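Local structure of racemase (Pseudovibrio sp. JE062, 3NZG) at residues M208-L213 with L232-A237. The protein is a putative racemase of the enolase superfamily, with a mandelate racemase-like N-terminal domain and a magnesium-bearing barrel domain. Sequence-based numbering, arbitrary orientation.
Sequences MMVDYL and LELYFA. With MG (magnesium ion), chain Q.
Val210 and Ala237 form a parallel beta bridge where strand 207-211 meets the start of strand 237-238, consecutive strands of the enolase-type TIM barrel joined by a beta-alpha-beta crossover through helix 219-228. Two backbone hydrogen bonds tie the segments: Tyr235 N gives to Met208 O at 2.8 Å, approaching from above the carbonyl plane, and Val210 N gives to Phe236 O at 3.2 Å. Phe236 O also accepts from a water 3.0 Å away, which is hydrogen-bonded to Tyr212 OH as well, so this buried phenol and the carbonyl share one partner. A second water accepts a hydrogen bond from Met208 N and donates one to Glu233 O, linking the two segments beside the Tyr235-Met208 bond. The OH of Tyr235 is satisfied by Gln310.

The long, unbranched chain of methionine lets Met209, modelled as selenomethionine, touch two rings at once. With CG anti to the carbonyl carbon (chi1 -71°), CG sits over one face of Phe236, 3.4 Å from the ring centroid; the bend at chi2 (74°) then turns selenium and CE toward Tyr235, where CE lies over one face in a CH-pi contact. Selenium lies obliquely to both rings at longer range, making two Met-aromatic contacts. On the other side of the strand the branched Val210 and Leu234 mesh, CG2 to CD1, and Met208 CE rests against Leu234 CD2; Leu195 and Leu202 of helix 188-202 pack on Val210 and Met208, respectively. The small Ala237 lets Tyr212 lie close, Ala237 CB being 3.8 Å from Tyr212 CE2.

At the C-terminal end of strand 207-211, Asp211 binds magnesium together with Glu238 and Glu264, the acidic triad expected of this superfamily. Its other oxygen, OD1, accepts from a metal-bound water and, on its anti side, from Leu213 N in an Asx turn, which restrains the carboxylate's rotation while OD2 reaches magnesium at 2.2 Å.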
loop_
_atom_site.group_PDB
_atom_site.type_symbol
_atom_site.label_atom_id
_atom_site.label_comp_id
_atom_site.label_asym_id
_atom_site.label_seq_id
_atom_site.Cartn_x
_atom_site.Cartn_y
_atom_site.Cartn_z
HETATM N N MSE D 208 -29.805 -18.943 10.785
HETATM C CA MSE D 208 -29.550 -20.041 9.872
HETATM C C MSE D 208 -28.197 -19.908 9.170
HETATM O O MSE D 208 -27.941 -18.926 8.469
HETATM C CB MSE D 208 -30.663 -20.109 8.820
HETATM C CG MSE D 208 -30.773 -21.454 8.107
HETATM SE SE MSE D 208 -32.222 -21.477 6.813
HETATM C CE MSE D 208 -31.198 -21.609 5.176
HETATM N N MSE D 209 -27.334 -20.893 9.389
HETATM C CA MSE D 209 -26.017 -20.929 8.751
HETATM C C MSE D 209 -26.144 -21.897 7.583
HETATM O O MSE D 209 -26.995 -22.785 7.599
HETATM C CB MSE D 209 -24.950 -21.448 9.719
HETATM C CG MSE D 209 -24.579 -20.501 10.835
HETATM SE SE MSE D 209 -25.925 -20.342 12.226
HETATM C CE MSE D 209 -24.820 -19.548 13.608
ATOM N N VAL D 210 -25.314 -21.733 6.561
ATOM C CA VAL D 210 -25.377 -22.638 5.425
ATOM C C VAL D 210 -24.006 -23.194 5.073
ATOM O O VAL D 210 -23.020 -22.456 4.990
ATOM C CB VAL D 210 -25.972 -21.949 4.170
ATOM C CG1 VAL D 210 -26.081 -22.956 3.032
ATOM C CG2 VAL D 210 -27.337 -21.366 4.489
ATOM N N ASP D 211 -23.953 -24.508 4.883
ATOM C CA ASP D 211 -22.717 -25.194 4.520
ATOM C C ASP D 211 -22.889 -25.625 3.064
ATOM O O ASP D 211 -23.768 -26.432 2.751
ATOM C CB ASP D 211 -22.520 -26.424 5.412
ATOM C CG ASP D 211 -21.111 -26.972 5.355
ATOM O OD1 ASP D 211 -20.513 -26.992 4.254
ATOM O OD2 ASP D 211 -20.605 -27.394 6.419
ATOM N N TYR D 212 -22.062 -25.088 2.173
ATOM C CA TYR D 212 -22.172 -25.420 0.760
ATOM C C TYR D 212 -21.329 -26.621 0.338
ATOM O O TYR D 212 -21.324 -27.005 -0.830
ATOM C CB TYR D 212 -21.830 -24.185 -0.088
ATOM C CG TYR D 212 -22.797 -23.034 0.122
ATOM C CD1 TYR D 212 -23.908 -22.869 -0.699
ATOM C CD2 TYR D 212 -22.619 -22.130 1.172
ATOM C CE1 TYR D 212 -24.821 -21.833 -0.482
ATOM C CE2 TYR D 212 -23.526 -21.090 1.399
ATOM C CZ TYR D 212 -24.625 -20.952 0.567
ATOM O OH TYR D 212 -25.533 -19.947 0.791
ATOM N N LEU D 213 -20.622 -27.214 1.292
ATOM C CA LEU D 213 -19.799 -28.389 1.028
ATOM C C LEU D 213 -18.868 -28.298 -0.185
ATOM O O LEU D 213 -18.801 -29.219 -1.009
ATOM C CB LEU D 213 -20.702 -29.633 0.920
ATOM C CG LEU D 213 -21.387 -29.989 2.248
ATOM C CD1 LEU D 213 -22.346 -31.161 2.068
ATOM C CD2 LEU D 213 -20.326 -30.324 3.286
ATOM N N LEU D 232 -32.550 -13.192 2.971
ATOM C CA LEU D 232 -32.711 -14.327 3.871
ATOM C C LEU D 232 -31.973 -14.110 5.189
ATOM O O LEU D 232 -32.177 -14.850 6.149
ATOM C CB LEU D 232 -32.212 -15.613 3.210
ATOM C CG LEU D 232 -32.982 -16.046 1.959
ATOM C CD1 LEU D 232 -32.510 -17.419 1.529
ATOM C CD2 LEU D 232 -34.478 -16.073 2.252
ATOM N N GLU D 233 -31.114 -13.097 5.230
ATOM C CA GLU D 233 -30.353 -12.775 6.436
ATOM C C GLU D 233 -29.639 -13.983 7.045
ATOM O O GLU D 233 -29.647 -14.159 8.270
ATOM C CB GLU D 233 -31.282 -12.176 7.496
ATOM C CG GLU D 233 -32.207 -11.081 6.990
ATOM C CD GLU D 233 -33.195 -10.626 8.057
ATOM O OE1 GLU D 233 -32.755 -10.066 9.086
ATOM O OE2 GLU D 233 -34.413 -10.837 7.870
ATOM N N LEU D 234 -29.031 -14.819 6.207
ATOM C CA LEU D 234 -28.313 -15.994 6.702
ATOM C C LEU D 234 -27.124 -15.558 7.565
ATOM O O LEU D 234 -26.507 -14.525 7.297
ATOM C CB LEU D 234 -27.831 -16.840 5.522
ATOM C CG LEU D 234 -28.918 -17.232 4.508
ATOM C CD1 LEU D 234 -28.287 -18.008 3.366
ATOM C CD2 LEU D 234 -29.994 -18.074 5.194
ATOM N N TYR D 235 -26.796 -16.341 8.593
ATOM C CA TYR D 235 -25.693 -15.985 9.483
ATOM C C TYR D 235 -24.339 -16.033 8.772
ATOM O O TYR D 235 -23.533 -15.115 8.926
ATOM C CB TYR D 235 -25.662 -16.889 10.723
ATOM C CG TYR D 235 -24.725 -16.370 11.799
ATOM C CD1 TYR D 235 -25.203 -15.580 12.842
ATOM C CD2 TYR D 235 -23.352 -16.618 11.738
ATOM C CE1 TYR D 235 -24.344 -15.044 13.796
ATOM C CE2 TYR D 235 -22.474 -16.084 12.694
ATOM C CZ TYR D 235 -22.979 -15.296 13.720
ATOM O OH TYR D 235 -22.137 -14.754 14.668
ATOM N N PHE D 236 -24.080 -17.098 8.012
ATOM C CA PHE D 236 -22.828 -17.203 7.256
ATOM C C PHE D 236 -22.883 -18.166 6.067
ATOM O O PHE D 236 -23.850 -18.918 5.896
ATOM C CB PHE D 236 -21.630 -17.560 8.174
ATOM C CG PHE D 236 -21.634 -18.978 8.713
ATOM C CD1 PHE D 236 -21.799 -20.075 7.871
ATOM C CD2 PHE D 236 -21.410 -19.213 10.059
ATOM C CE1 PHE D 236 -21.741 -21.375 8.360
ATOM C CE2 PHE D 236 -21.350 -20.520 10.553
ATOM C CZ PHE D 236 -21.515 -21.599 9.702
ATOM N N ALA D 237 -21.840 -18.111 5.239
ATOM C CA ALA D 237 -21.699 -18.971 4.067
ATOM C C ALA D 237 -20.403 -19.741 4.276
ATOM O O ALA D 237 -19.310 -19.166 4.244
ATOM C CB ALA D 237 -21.624 -18.134 2.788
HETATM MG MG MG Q . -18.505 -28.007 6.929
HETATM O O HOH W 1 -29.416 -16.065 10.354
HETATM O O HOH W 2 -18.197 -28.027 5.018
HETATM O O HOH W 3 -25.043 -18.474 3.131
#